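Local coordinates for putative Xylose isomerase (Rhodospirillum rubrum, PDB 3QXB), which binds iron(III) or manganese(II) ions within a TIM barrel and is probably a sugar isomerase of the xylose isomerase-like family, at residues A[23-28]-A[51-56]; A[35-40]-A[76-81]; A[99-104]-A[131-136]; A[172-177]-A[207-212]. One frame throughout, in Å; residues are numbered along the deposited sequence.

Interaction 1 (A[23-28]-A[51-56]); sequences GVNLCF and YVQYTY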
loop_
_atom_site.group_PDB
_atom_site.type_symbol
_atom_site.label_atom_id
_atom_site.label_comp_id
_atom_site.label_asym_id
_atom_site.label_seq_id
_atom_site.Cartn_x
_atom_site.Cartn_y
_atom_site.Cartn_z
ATOM N N GLY A 23 -13.396 -5.211 18.080
ATOM C CA GLY A 23 -11.979 -5.419 18.049
ATOM C C GLY A 23 -11.307 -4.323 17.202
ATOM O O GLY A 23 -11.990 -3.468 16.621
ATOM N N VAL A 24 -9.979 -4.323 17.128
ATOM C CA VAL A 24 -9.296 -3.402 16.223
ATOM C C VAL A 24 -8.264 -4.067 15.317
ATOM O O VAL A 24 -7.484 -4.890 15.749
ATOM C CB VAL A 24 -8.694 -2.203 17.031
ATOM C CG1 VAL A 24 -7.618 -2.672 18.052
ATOM C CG2 VAL A 24 -8.170 -1.134 16.082
ATOM N N ASN A 25 -8.271 -3.704 14.036
ATOM C CA ASN A 25 -7.199 -4.051 13.137
ATOM C C ASN A 25 -6.136 -2.953 13.288
ATOM O O ASN A 25 -6.422 -1.759 13.283
ATOM C CB ASN A 25 -7.726 -4.182 11.698
ATOM C CG ASN A 25 -6.637 -4.425 10.695
ATOM O OD1 ASN A 25 -5.749 -3.619 10.561
ATOM N ND2 ASN A 25 -6.683 -5.569 9.996
ATOM N N LEU A 26 -4.895 -3.387 13.411
ATOM C CA LEU A 26 -3.765 -2.496 13.691
ATOM C C LEU A 26 -3.354 -1.608 12.529
ATOM O O LEU A 26 -2.393 -0.822 12.667
ATOM C CB LEU A 26 -2.582 -3.326 14.207
ATOM C CG LEU A 26 -2.873 -4.023 15.542
ATOM C CD1 LEU A 26 -1.679 -4.818 16.008
ATOM C CD2 LEU A 26 -3.287 -3.028 16.605
ATOM N N CYS A 27 -4.077 -1.667 11.407
ATOM C CA CYS A 27 -3.803 -0.759 10.256
ATOM C C CYS A 27 -3.705 0.724 10.647
ATOM O O CYS A 27 -2.956 1.486 10.039
ATOM C CB CYS A 27 -4.863 -0.905 9.166
ATOM S SG CYS A 27 -6.515 -0.574 9.751
ATOM N N PHE A 28 -4.445 1.144 11.669
ATOM C CA PHE A 28 -4.440 2.549 12.069
ATOM C C PHE A 28 -3.087 2.978 12.615
ATOM O O PHE A 28 -2.810 4.180 12.651
ATOM C CB PHE A 28 -5.507 2.795 13.162
ATOM C CG PHE A 28 -5.056 2.362 14.535
ATOM C CD1 PHE A 28 -5.267 1.056 14.975
ATOM C CD2 PHE A 28 -4.396 3.237 15.375
ATOM C CE1 PHE A 28 -4.831 0.660 16.233
ATOM C CE2 PHE A 28 -3.957 2.842 16.632
ATOM C CZ PHE A 28 -4.155 1.550 17.049
ATOM N N TYR A 51 -9.798 -7.396 21.747
ATOM C CA TYR A 51 -9.640 -8.177 20.518
ATOM C C TYR A 51 -8.937 -7.415 19.384
ATOM O O TYR A 51 -9.328 -6.310 18.985
ATOM C CB TYR A 51 -10.973 -8.745 20.100
ATOM C CG TYR A 51 -11.610 -9.501 21.258
ATOM C CD1 TYR A 51 -11.137 -10.741 21.652
ATOM C CD2 TYR A 51 -12.654 -8.948 21.989
ATOM C CE1 TYR A 51 -11.718 -11.443 22.744
ATOM C CE2 TYR A 51 -13.230 -9.634 23.070
ATOM C CZ TYR A 51 -12.753 -10.881 23.434
ATOM O OH TYR A 51 -13.337 -11.552 24.493
ATOM N N VAL A 52 -7.893 -8.046 18.867
ATOM C CA VAL A 52 -7.005 -7.416 17.939
ATOM C C VAL A 52 -6.810 -8.265 16.676
ATOM O O VAL A 52 -6.723 -9.486 16.756
ATOM C CB VAL A 52 -5.656 -7.234 18.612
ATOM C CG1 VAL A 52 -4.641 -6.692 17.627
ATOM C CG2 VAL A 52 -5.769 -6.349 19.897
ATOM N N GLN A 53 -6.753 -7.612 15.521
ATOM C CA GLN A 53 -6.313 -8.248 14.281
ATOM C C GLN A 53 -5.032 -7.572 13.868
ATOM O O GLN A 53 -4.998 -6.341 13.630
ATOM C CB GLN A 53 -7.362 -8.153 13.177
ATOM C CG GLN A 53 -7.068 -8.950 11.991
ATOM C CD GLN A 53 -8.219 -9.014 11.029
ATOM O OE1 GLN A 53 -8.613 -8.001 10.430
ATOM N NE2 GLN A 53 -8.774 -10.234 10.856
ATOM N N TYR A 54 -3.969 -8.366 13.819
ATOM C CA TYR A 54 -2.648 -7.863 13.508
ATOM C C TYR A 54 -2.555 -7.757 12.001
ATOM O O TYR A 54 -3.075 -8.615 11.312
ATOM C CB TYR A 54 -1.631 -8.841 14.056
ATOM C CG TYR A 54 -0.163 -8.511 13.817
ATOM C CD1 TYR A 54 0.554 -7.698 14.701
ATOM C CD2 TYR A 54 0.516 -9.066 12.758
ATOM C CE1 TYR A 54 1.915 -7.414 14.492
ATOM C CE2 TYR A 54 1.862 -8.821 12.579
ATOM C CZ TYR A 54 2.555 -7.987 13.437
ATOM O OH TYR A 54 3.927 -7.746 13.177
ATOM N N THR A 55 -1.935 -6.698 11.480
ATOM C CA THR A 55 -1.853 -6.494 10.023
ATOM C C THR A 55 -0.455 -6.888 9.464
ATOM O O THR A 55 0.577 -6.601 10.081
ATOM C CB THR A 55 -2.174 -5.017 9.633
ATOM O OG1 THR A 55 -2.062 -4.833 8.211
ATOM C CG2 THR A 55 -1.236 -4.001 10.336
ATOM N N TYR A 56 -0.426 -7.528 8.302
ATOM C CA TYR A 56 0.853 -7.792 7.598
ATOM C C TYR A 56 1.647 -6.482 7.347
ATOM O O TYR A 56 2.843 -6.526 7.149
ATOM C CB TYR A 56 0.621 -8.413 6.251
ATOM C CG TYR A 56 -0.082 -9.784 6.177
ATOM C CD1 TYR A 56 -0.572 -10.445 7.302
ATOM C CD2 TYR A 56 -0.309 -10.357 4.953
ATOM C CE1 TYR A 56 -1.230 -11.661 7.169
ATOM C CE2 TYR A 56 -0.996 -11.562 4.816
ATOM C CZ TYR A 56 -1.451 -12.208 5.898
ATOM O OH TYR A 56 -2.082 -13.452 5.735
HETATM O O HOH W 1 -4.818 -5.587 7.758
#

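Interaction 2 (A[35-40]-A[76-81]); sequences EPDRLA and AKAFRK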
loop_
_atom_site.group_PDB
_atom_site.type_symbol
_atom_site.label_atom_id
_atom_site.label_comp_id
_atom_site.label_asym_id
_atom_site.label_seq_id
_atom_site.Cartn_x
_atom_site.Cartn_y
_atom_site.Cartn_z
ATOM N N GLU A 35 6.631 0.454 18.685
ATOM C CA GLU A 35 7.231 -0.231 19.828
ATOM C C GLU A 35 6.219 -1.181 20.428
ATOM O O GLU A 35 5.135 -0.748 20.792
ATOM C CB GLU A 35 7.701 0.773 20.859
ATOM C CG GLU A 35 8.815 0.263 21.720
ATOM C CD GLU A 35 8.397 -0.461 22.959
ATOM O OE1 GLU A 35 7.207 -0.789 23.146
ATOM O OE2 GLU A 35 9.310 -0.743 23.763
ATOM N N PRO A 36 6.550 -2.479 20.532
ATOM C CA PRO A 36 5.496 -3.415 20.823
ATOM C C PRO A 36 4.684 -3.146 22.115
ATOM O O PRO A 36 3.458 -3.179 22.083
ATOM C CB PRO A 36 6.229 -4.774 20.841
ATOM C CG PRO A 36 7.311 -4.582 19.805
ATOM C CD PRO A 36 7.771 -3.172 20.054
ATOM N N ASP A 37 5.357 -2.833 23.211
ATOM C CA ASP A 37 4.667 -2.546 24.433
ATOM C C ASP A 37 3.884 -1.225 24.377
ATOM O O ASP A 37 2.867 -1.118 25.033
ATOM C CB ASP A 37 5.637 -2.520 25.610
ATOM C CG ASP A 37 6.110 -3.898 26.013
ATOM O OD1 ASP A 37 5.311 -4.888 26.066
ATOM O OD2 ASP A 37 7.296 -3.973 26.333
ATOM N N ARG A 38 4.349 -0.234 23.609
ATOM C CA ARG A 38 3.601 1.043 23.488
ATOM C C ARG A 38 2.319 0.776 22.698
ATOM O O ARG A 38 1.266 1.303 23.055
ATOM C CB ARG A 38 4.439 2.151 22.793
ATOM C CG ARG A 38 3.639 3.283 21.986
ATOM C CD ARG A 38 3.308 4.642 22.733
ATOM N NE ARG A 38 1.867 4.870 23.031
ATOM C CZ ARG A 38 1.235 6.067 23.084
ATOM N NH1 ARG A 38 1.877 7.214 22.822
ATOM N NH2 ARG A 38 -0.070 6.124 23.370
ATOM N N LEU A 39 2.413 -0.038 21.643
ATOM C CA LEU A 39 1.225 -0.366 20.807
ATOM C C LEU A 39 0.191 -1.126 21.620
ATOM O O LEU A 39 -0.989 -0.765 21.644
ATOM C CB LEU A 39 1.581 -1.136 19.519
ATOM C CG LEU A 39 0.487 -1.306 18.442
ATOM C CD1 LEU A 39 -0.269 -0.014 18.119
ATOM C CD2 LEU A 39 1.000 -1.918 17.150
ATOM N N ALA A 40 0.647 -2.164 22.303
ATOM C CA ALA A 40 -0.203 -2.958 23.214
ATOM C C ALA A 40 -0.876 -2.084 24.269
ATOM O O ALA A 40 -2.035 -2.259 24.556
ATOM C CB ALA A 40 0.617 -4.082 23.877
ATOM N N ALA A 76 3.492 -10.210 19.398
ATOM C CA ALA A 76 2.608 -11.247 20.054
ATOM C C ALA A 76 2.779 -11.299 21.546
ATOM O O ALA A 76 1.789 -11.319 22.321
ATOM C CB ALA A 76 2.824 -12.646 19.426
ATOM N N LYS A 77 4.022 -11.253 21.991
ATOM C CA LYS A 77 4.305 -11.326 23.415
ATOM C C LYS A 77 3.826 -10.086 24.158
ATOM O O LYS A 77 3.308 -10.191 25.279
ATOM C CB LYS A 77 5.804 -11.558 23.646
ATOM C CG LYS A 77 6.296 -11.614 25.097
ATOM C CD LYS A 77 7.803 -12.031 25.174
ATOM C CE LYS A 77 8.291 -12.370 26.611
ATOM N NZ LYS A 77 8.081 -11.238 27.559
ATOM N N ALA A 78 4.036 -8.914 23.584
ATOM C CA ALA A 78 3.614 -7.683 24.235
ATOM C C ALA A 78 2.091 -7.644 24.349
ATOM O O ALA A 78 1.553 -7.233 25.381
ATOM C CB ALA A 78 4.129 -6.463 23.466
ATOM N N PHE A 79 1.388 -8.073 23.303
ATOM C CA PHE A 79 -0.066 -8.076 23.368
ATOM C C PHE A 79 -0.594 -9.068 24.425
ATOM O O PHE A 79 -1.500 -8.731 25.202
ATOM C CB PHE A 79 -0.682 -8.326 21.981
ATOM C CG PHE A 79 -0.834 -7.071 21.165
ATOM C CD1 PHE A 79 0.289 -6.383 20.695
ATOM C CD2 PHE A 79 -2.085 -6.536 20.926
ATOM C CE1 PHE A 79 0.144 -5.208 19.981
ATOM C CE2 PHE A 79 -2.220 -5.371 20.191
ATOM C CZ PHE A 79 -1.123 -4.721 19.720
ATOM N N ARG A 80 -0.008 -10.264 24.465
ATOM C CA ARG A 80 -0.423 -11.292 25.424
ATOM C C ARG A 80 -0.185 -10.800 26.849
ATOM O O ARG A 80 -1.032 -10.998 27.717
ATOM C CB ARG A 80 0.301 -12.632 25.169
ATOM C CG ARG A 80 0.123 -13.670 26.285
ATOM C CD ARG A 80 0.824 -15.016 25.997
ATOM N NE ARG A 80 2.224 -14.869 25.576
ATOM C CZ ARG A 80 3.252 -14.738 26.408
ATOM N NH1 ARG A 80 3.045 -14.728 27.711
ATOM N NH2 ARG A 80 4.488 -14.600 25.942
ATOM N N LYS A 81 0.941 -10.125 27.074
ATOM C CA LYS A 81 1.276 -9.560 28.401
ATOM C C LYS A 81 0.339 -8.410 28.797
ATOM O O LYS A 81 0.020 -8.266 29.960
ATOM C CB LYS A 81 2.756 -9.117 28.472
ATOM C CG LYS A 81 3.770 -10.287 28.576
ATOM C CD LYS A 81 5.241 -9.752 28.568
HETATM O O HOH W 2 2.862 -5.328 26.827
#

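Interaction 3 (A[99-104]-A[131-136]); sequences NHFLAP and TGMPFG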
loop_
_atom_site.group_PDB
_atom_site.type_symbol
_atom_site.label_atom_id
_atom_site.label_comp_id
_atom_site.label_asym_id
_atom_site.label_seq_id
_atom_site.Cartn_x
_atom_site.Cartn_y
_atom_site.Cartn_z
ATOM N N ASN A 99 -1.546 -9.023 -7.227
ATOM C CA ASN A 99 -2.675 -9.762 -7.767
ATOM C C ASN A 99 -2.801 -11.168 -7.206
ATOM O O ASN A 99 -3.870 -11.739 -7.211
ATOM C CB ASN A 99 -2.652 -9.763 -9.299
ATOM C CG ASN A 99 -3.037 -8.398 -9.891
ATOM O OD1 ASN A 99 -2.396 -7.432 -9.588
ATOM N ND2 ASN A 99 -4.074 -8.340 -10.765
ATOM N N HIS A 100 -1.698 -11.723 -6.712
ATOM C CA HIS A 100 -1.701 -13.005 -6.037
ATOM C C HIS A 100 -2.411 -14.126 -6.826
ATOM O O HIS A 100 -2.032 -14.404 -7.982
ATOM C CB HIS A 100 -2.235 -12.826 -4.603
ATOM C CG HIS A 100 -1.428 -11.856 -3.788
ATOM N ND1 HIS A 100 -0.070 -12.002 -3.587
ATOM C CD2 HIS A 100 -1.789 -10.722 -3.133
ATOM C CE1 HIS A 100 0.366 -10.993 -2.845
ATOM N NE2 HIS A 100 -0.656 -10.209 -2.556
ATOM N N PHE A 101 -3.409 -14.744 -6.198
ATOM C CA PHE A 101 -3.991 -15.985 -6.675
ATOM C C PHE A 101 -4.748 -15.890 -7.983
ATOM O O PHE A 101 -4.939 -16.912 -8.666
ATOM C CB PHE A 101 -4.876 -16.622 -5.598
ATOM C CG PHE A 101 -4.123 -16.979 -4.346
ATOM C CD1 PHE A 101 -3.400 -18.184 -4.295
ATOM C CD2 PHE A 101 -4.073 -16.091 -3.248
ATOM C CE1 PHE A 101 -2.700 -18.531 -3.160
ATOM C CE2 PHE A 101 -3.359 -16.406 -2.114
ATOM C CZ PHE A 101 -2.672 -17.633 -2.056
ATOM N N LEU A 102 -5.146 -14.688 -8.369
ATOM C CA LEU A 102 -5.849 -14.518 -9.671
ATOM C C LEU A 102 -4.978 -13.852 -10.765
ATOM O O LEU A 102 -5.460 -13.506 -11.858
ATOM C CB LEU A 102 -7.170 -13.795 -9.462
ATOM C CG LEU A 102 -8.118 -14.443 -8.445
ATOM C CD1 LEU A 102 -9.430 -13.656 -8.324
ATOM C CD2 LEU A 102 -8.454 -15.896 -8.749
ATOM N N ALA A 103 -3.676 -13.747 -10.488
ATOM C CA ALA A 103 -2.731 -13.118 -11.400
ATOM C C ALA A 103 -2.666 -13.819 -12.780
ATOM O O ALA A 103 -3.022 -14.980 -12.919
ATOM C CB ALA A 103 -1.310 -13.068 -10.733
ATOM N N PRO A 104 -2.186 -13.112 -13.807
ATOM C CA PRO A 104 -2.305 -13.641 -15.162
ATOM C C PRO A 104 -1.229 -14.662 -15.601
ATOM O O PRO A 104 -1.349 -15.211 -16.674
ATOM C CB PRO A 104 -2.254 -12.378 -16.030
ATOM C CG PRO A 104 -1.373 -11.420 -15.199
ATOM C CD PRO A 104 -1.864 -11.685 -13.793
ATOM N N THR A 131 -5.376 -16.616 9.942
ATOM C CA THR A 131 -4.911 -15.547 9.047
ATOM C C THR A 131 -5.817 -15.521 7.830
ATOM O O THR A 131 -6.577 -16.467 7.580
ATOM C CB THR A 131 -3.421 -15.700 8.633
ATOM O OG1 THR A 131 -2.930 -14.473 8.036
ATOM C CG2 THR A 131 -3.225 -16.859 7.669
ATOM N N GLY A 132 -5.818 -14.393 7.140
ATOM C CA GLY A 132 -6.589 -14.257 5.929
ATOM C C GLY A 132 -6.200 -13.042 5.088
ATOM O O GLY A 132 -5.336 -12.224 5.479
HETATM N N MSE A 133 -6.839 -12.937 3.933
HETATM C CA MSE A 133 -6.627 -11.848 3.016
HETATM C C MSE A 133 -7.704 -11.892 1.919
HETATM O O MSE A 133 -8.422 -12.898 1.795
HETATM C CB MSE A 133 -5.227 -11.960 2.381
HETATM C CG MSE A 133 -4.963 -13.319 1.692
HETATM SE SE MSE A 133 -3.196 -13.627 0.945
HETATM C CE MSE A 133 -3.428 -12.620 -0.659
ATOM N N PRO A 134 -7.808 -10.817 1.129
ATOM C CA PRO A 134 -8.569 -10.908 -0.116
ATOM C C PRO A 134 -7.947 -11.957 -1.011
ATOM O O PRO A 134 -6.753 -12.233 -0.931
ATOM C CB PRO A 134 -8.448 -9.509 -0.734
ATOM C CG PRO A 134 -7.968 -8.612 0.410
ATOM C CD PRO A 134 -7.252 -9.474 1.371
ATOM N N PHE A 135 -8.771 -12.553 -1.850
ATOM C CA PHE A 135 -8.389 -13.722 -2.610
ATOM C C PHE A 135 -7.366 -13.414 -3.703
ATOM O O PHE A 135 -6.549 -14.263 -4.037
ATOM C CB PHE A 135 -9.647 -14.332 -3.239
ATOM C CG PHE A 135 -9.517 -15.774 -3.630
ATOM C CD1 PHE A 135 -9.293 -16.747 -2.681
ATOM C CD2 PHE A 135 -9.728 -16.165 -4.925
ATOM C CE1 PHE A 135 -9.269 -18.072 -3.022
ATOM C CE2 PHE A 135 -9.663 -17.506 -5.270
ATOM C CZ PHE A 135 -9.426 -18.446 -4.331
ATOM N N GLY A 136 -7.429 -12.215 -4.272
ATOM C CA GLY A 136 -6.534 -11.851 -5.393
ATOM C C GLY A 136 -7.264 -11.086 -6.467
ATOM O O GLY A 136 -8.440 -10.722 -6.302
#

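Interaction 4 (A[172-177]-A[207-212]); sequences LSMLYV and PVRLLV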
loop_
_atom_site.group_PDB
_atom_site.type_symbol
_atom_site.label_atom_id
_atom_site.label_comp_id
_atom_site.label_asym_id
_atom_site.label_seq_id
_atom_site.Cartn_x
_atom_site.Cartn_y
_atom_site.Cartn_z
ATOM N N LEU A 172 -2.437 -23.662 12.823
ATOM C CA LEU A 172 -3.524 -22.701 12.664
ATOM C C LEU A 172 -4.915 -23.459 12.688
ATOM O O LEU A 172 -5.009 -24.635 12.364
ATOM C CB LEU A 172 -3.338 -21.819 11.394
ATOM C CG LEU A 172 -2.371 -20.598 11.492
ATOM C CD1 LEU A 172 -0.913 -20.968 11.797
ATOM C CD2 LEU A 172 -2.358 -19.739 10.189
ATOM N N SER A 173 -5.962 -22.755 13.065
ATOM C CA SER A 173 -7.331 -23.294 13.110
ATOM C C SER A 173 -8.228 -22.827 11.981
ATOM O O SER A 173 -9.232 -23.468 11.721
ATOM C CB SER A 173 -8.008 -22.824 14.393
ATOM O OG SER A 173 -7.303 -23.307 15.475
HETATM N N MSE A 174 -7.878 -21.718 11.329
HETATM C CA MSE A 174 -8.751 -21.106 10.326
HETATM C C MSE A 174 -8.024 -20.189 9.357
HETATM O O MSE A 174 -6.999 -19.546 9.705
HETATM C CB MSE A 174 -9.919 -20.373 11.020
HETATM C CG MSE A 174 -11.012 -19.882 10.091
HETATM SE SE MSE A 174 -12.542 -19.172 11.107
HETATM C CE MSE A 174 -13.266 -20.809 11.790
ATOM N N LEU A 175 -8.525 -20.161 8.124
ATOM C CA LEU A 175 -8.109 -19.149 7.131
ATOM C C LEU A 175 -9.324 -18.300 6.736
ATOM O O LEU A 175 -10.473 -18.806 6.753
ATOM C CB LEU A 175 -7.507 -19.785 5.895
ATOM C CG LEU A 175 -6.224 -20.568 6.055
ATOM C CD1 LEU A 175 -5.839 -21.135 4.656
ATOM C CD2 LEU A 175 -5.070 -19.722 6.706
ATOM N N TYR A 176 -9.086 -17.033 6.382
ATOM C CA TYR A 176 -10.173 -16.163 5.904
ATOM C C TYR A 176 -9.920 -15.596 4.501
ATOM O O TYR A 176 -8.778 -15.337 4.117
ATOM C CB TYR A 176 -10.424 -14.958 6.801
ATOM C CG TYR A 176 -10.559 -15.204 8.262
ATOM C CD1 TYR A 176 -11.757 -15.617 8.827
ATOM C CD2 TYR A 176 -9.517 -14.957 9.091
ATOM C CE1 TYR A 176 -11.870 -15.791 10.174
ATOM C CE2 TYR A 176 -9.619 -15.130 10.419
ATOM C CZ TYR A 176 -10.778 -15.559 10.956
ATOM O OH TYR A 176 -10.832 -15.707 12.291
ATOM N N VAL A 177 -11.021 -15.399 3.772
ATOM C CA VAL A 177 -11.041 -14.692 2.504
ATOM C C VAL A 177 -11.920 -13.473 2.686
ATOM O O VAL A 177 -13.038 -13.591 3.171
ATOM C CB VAL A 177 -11.628 -15.561 1.361
ATOM C CG1 VAL A 177 -11.731 -14.733 0.067
ATOM C CG2 VAL A 177 -10.770 -16.785 1.167
ATOM N N PRO A 207 -11.105 -25.102 8.377
ATOM C CA PRO A 207 -12.084 -24.293 7.657
ATOM C C PRO A 207 -11.510 -23.038 7.013
ATOM O O PRO A 207 -10.621 -22.389 7.575
ATOM C CB PRO A 207 -13.078 -23.918 8.752
ATOM C CG PRO A 207 -12.271 -24.100 10.057
ATOM C CD PRO A 207 -11.450 -25.271 9.800
ATOM N N VAL A 208 -12.015 -22.715 5.834
ATOM C CA VAL A 208 -11.760 -21.412 5.190
ATOM C C VAL A 208 -13.095 -20.700 5.254
ATOM O O VAL A 208 -14.137 -21.236 4.851
ATOM C CB VAL A 208 -11.244 -21.588 3.735
ATOM C CG1 VAL A 208 -11.051 -20.242 2.996
ATOM C CG2 VAL A 208 -9.962 -22.416 3.731
ATOM N N ARG A 209 -13.085 -19.502 5.806
ATOM C CA ARG A 209 -14.322 -18.775 6.063
ATOM C C ARG A 209 -14.194 -17.369 5.493
ATOM O O ARG A 209 -13.144 -16.967 5.015
ATOM C CB ARG A 209 -14.592 -18.736 7.582
ATOM C CG ARG A 209 -14.943 -20.100 8.208
ATOM C CD ARG A 209 -16.337 -20.568 7.767
ATOM N NE ARG A 209 -16.635 -21.912 8.240
ATOM C CZ ARG A 209 -16.460 -23.026 7.528
ATOM N NH1 ARG A 209 -15.937 -23.010 6.288
ATOM N NH2 ARG A 209 -16.771 -24.177 8.078
ATOM N N LEU A 210 -15.298 -16.621 5.571
ATOM C CA LEU A 210 -15.360 -15.268 5.070
ATOM C C LEU A 210 -15.119 -14.289 6.219
ATOM O O LEU A 210 -15.562 -14.513 7.346
ATOM C CB LEU A 210 -16.723 -14.983 4.428
ATOM C CG LEU A 210 -17.077 -15.829 3.194
ATOM C CD1 LEU A 210 -18.560 -15.660 2.836
ATOM C CD2 LEU A 210 -16.179 -15.418 2.016
ATOM N N LEU A 211 -14.365 -13.235 5.918
ATOM C CA LEU A 211 -14.362 -12.030 6.723
ATOM C C LEU A 211 -15.000 -10.952 5.850
ATOM O O LEU A 211 -14.565 -10.735 4.746
ATOM C CB LEU A 211 -12.946 -11.683 7.191
ATOM C CG LEU A 211 -12.787 -10.372 7.970
ATOM C CD1 LEU A 211 -11.580 -10.446 8.943
ATOM C CD2 LEU A 211 -12.675 -9.165 6.987
ATOM N N VAL A 212 -16.104 -10.349 6.299
ATOM C CA VAL A 212 -16.835 -9.424 5.437
ATOM C C VAL A 212 -16.643 -8.004 5.945
ATOM O O VAL A 212 -16.794 -7.740 7.117
ATOM C CB VAL A 212 -18.300 -9.789 5.332
ATOM C CG1 VAL A 212 -19.133 -8.683 4.650
ATOM C CG2 VAL A 212 -18.443 -11.159 4.621
#

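Interaction 1 (A[23-28]-A[51-56])
N25 and Q53 meet as bridged partners on parallel strands (12° between short axes), their amides joining on the sheet face that lines the barrel interior. Followed outward, N25 CB lies 4.0 Å and CG 3.9 Å from Q53 O. CG stands anti to the backbone N (chi1 175°), which carries the amide toward the Q53 side chain. OD1 takes the backbone N of C27 at 2.7 Å, in its carbonyl plane, closing an Asx turn. ND2 gives one N-H to Q53 OE1 (3.1 Å, 164° at the hydrogen), the amide planes nearly perpendicular, and the other to a water that also bonds T55 OG1. Replacing N25 with a leucine would probably leave C27 N without its acceptor and cost the water one partner. Past the strand end, L26 CG packs 3.8 Å from V52 CG1, on the other face with V24. Backbone bonds V24 N to Y51 O, Q53 N to V24 O (2.8 Å) and L26 N to Q53 O fix the register. H244, a metal ligand, also bonds Q53 OE1, which puts Q53 in the second shell and N25 behind it. Strand, helix 36-46 and strand form the first beta-alpha-beta unit of a TIM barrel.

Interaction 2 (A[35-40]-A[76-81])
D37 OD1 and A78 O are joined through one water, which donates to both: 2.6 Å from its oxygen to D37 OD1 and 2.7 Å to A78 O. The same carboxylate oxygen lies 3.3 Å from A78 CB, so the aspartate reaches from the first turn of its helix to the neighbouring one. Its CG is anti to the carbonyl carbon (chi1 -74°), a rotation that brings OD1 back over A78 although the CB bond itself points away. Just before the helix, E35 occupies the N-cap position and OE1 accepts from R38 N at 2.9 Å, nearly along the C-O direction.

The apolar part is built on small residues. A78 CB fits against P36, with P36 CB 3.8 Å away, and A40 CB lies 3.6 Å from A78 O. These short side chains are consistent with the close approach of the axes, 8.4 Å at a crossing angle of -41°. F79 closes the side toward the barrel strands. A40 CA sits over one face of its ring, 4.1 Å from the centroid and 17° off the normal, a CH-pi contact, while L39 CG comes to the ring edge at CZ. An alanine in place of F79 would probably open a gap beside A40 and L39 and deprive A40 CA of its aromatic face.

P36 also packs on R71, A74 and Y75, earlier in helix 65-81, and L39 on Y75. F79 further touches L84, ahead of strand 85-90, and meets L26 and V52, placing this helix pair directly outside strands 22-25 and 51-55.

Interaction 3 (A[99-104]-A[131-136])
Selenomethionine M133 puts its terminal methyl between H100 and F101. Its CG occupies the position between backbone N and carbonyl carbon (chi1 55°), and the chain then runs extended before bending at the selenium (chi3 -79°), which turns CE toward the imidazole. CE comes 3.5 Å from H100 CD2 and 4.1 Å from F101 CE2, approaching the phenyl ring at its edge. The selenium stands above the H100 face at a longer 5.4 Å from the centroid. H100 NE2 is held by S95 O and its ring stacks on H115.

F101, with CG anti to the carbonyl carbon, turns its ring edge to F135 O, 3.2 Å from CD2. That buried carbonyl has no hydrogen-bond partner in the model. L102 crosses F135 at about a right angle, its CD2 4.0 Å from F135 CE2. G136 CA lies against N99 O at 3.2 Å, where any CB would clash; its backbone angles by themselves call for glycine, since a CB would also jam against the preceding carbonyl O. The W160 ring of helix 146-170 meets both phenylalanine rings. The arrangement is a loop closing over the C-terminal end of strand 130-133, the end of a TIM barrel at which the metal site lies.

Interaction 4 (A[172-177]-A[207-212])
V177 CG2 and V208 CG1 pack 3.9 Å apart on the sheet face that also carries L175 and L210. V177 CG2 is anti to the carbonyl carbon and V208 CG1 to the backbone N, rotations that bring one branch of each valine together. Helices 146-170 and 190-200 cover this face through W160, L196 and L200. The opposite face holds Y176 and R209: the Y176 ring turns an edge toward R209 O, and Y176 CB touches L211 CB.

Between the faces, the backbone hydrogen bonds of a parallel pair, L175 N to P207 O, R209 N to L175 O, V177 N to R209 O (2.9 Å, 159°) and L211 N to V177 O, set the register of strands 174-177 and 208-213, TIM-barrel neighbours joined through helix 190-200 as a beta-alpha-beta crossover. Their short axes diverge by 46°, consistent with strong twist.

Toward the start of the strands, selenomethionine M174 lays its SE 3.9 Å from R209 CG and its CE 3.9 Å from P207 CG. R209 bends at chi2 (-71°), folding the guanidinium back so that P207 CB lies 3.6 Å above its plane and NH1 reaches V208 O at 2.9 Å, from above the carbonyl plane.

How the interactions relate
Interactions 1, 3 and 4 involve strands of one eight-stranded parallel barrel, and interaction 2 packs helices outside it. Interactions 1 and 2 alternate along the chain and touch, their centres about 12 Å apart: L26 and V52 pack on F79, tying strands 22-25 and 51-55 to helices 36-46 and 65-81. Interaction 3 comes next in sequence and interaction 4 last; their centres are about 14 Å apart and they share the pairing of strands 130-133 and 174-177, where T131 and M133 probably bond to Y176. Y56 OH probably bonds T131 OG1, linking interactions 1 and 3, while Q53 meets L211 across the interior. Interactions 1 and 4 thus both border the metal-binding H244, whereas interaction 2 lies away from it.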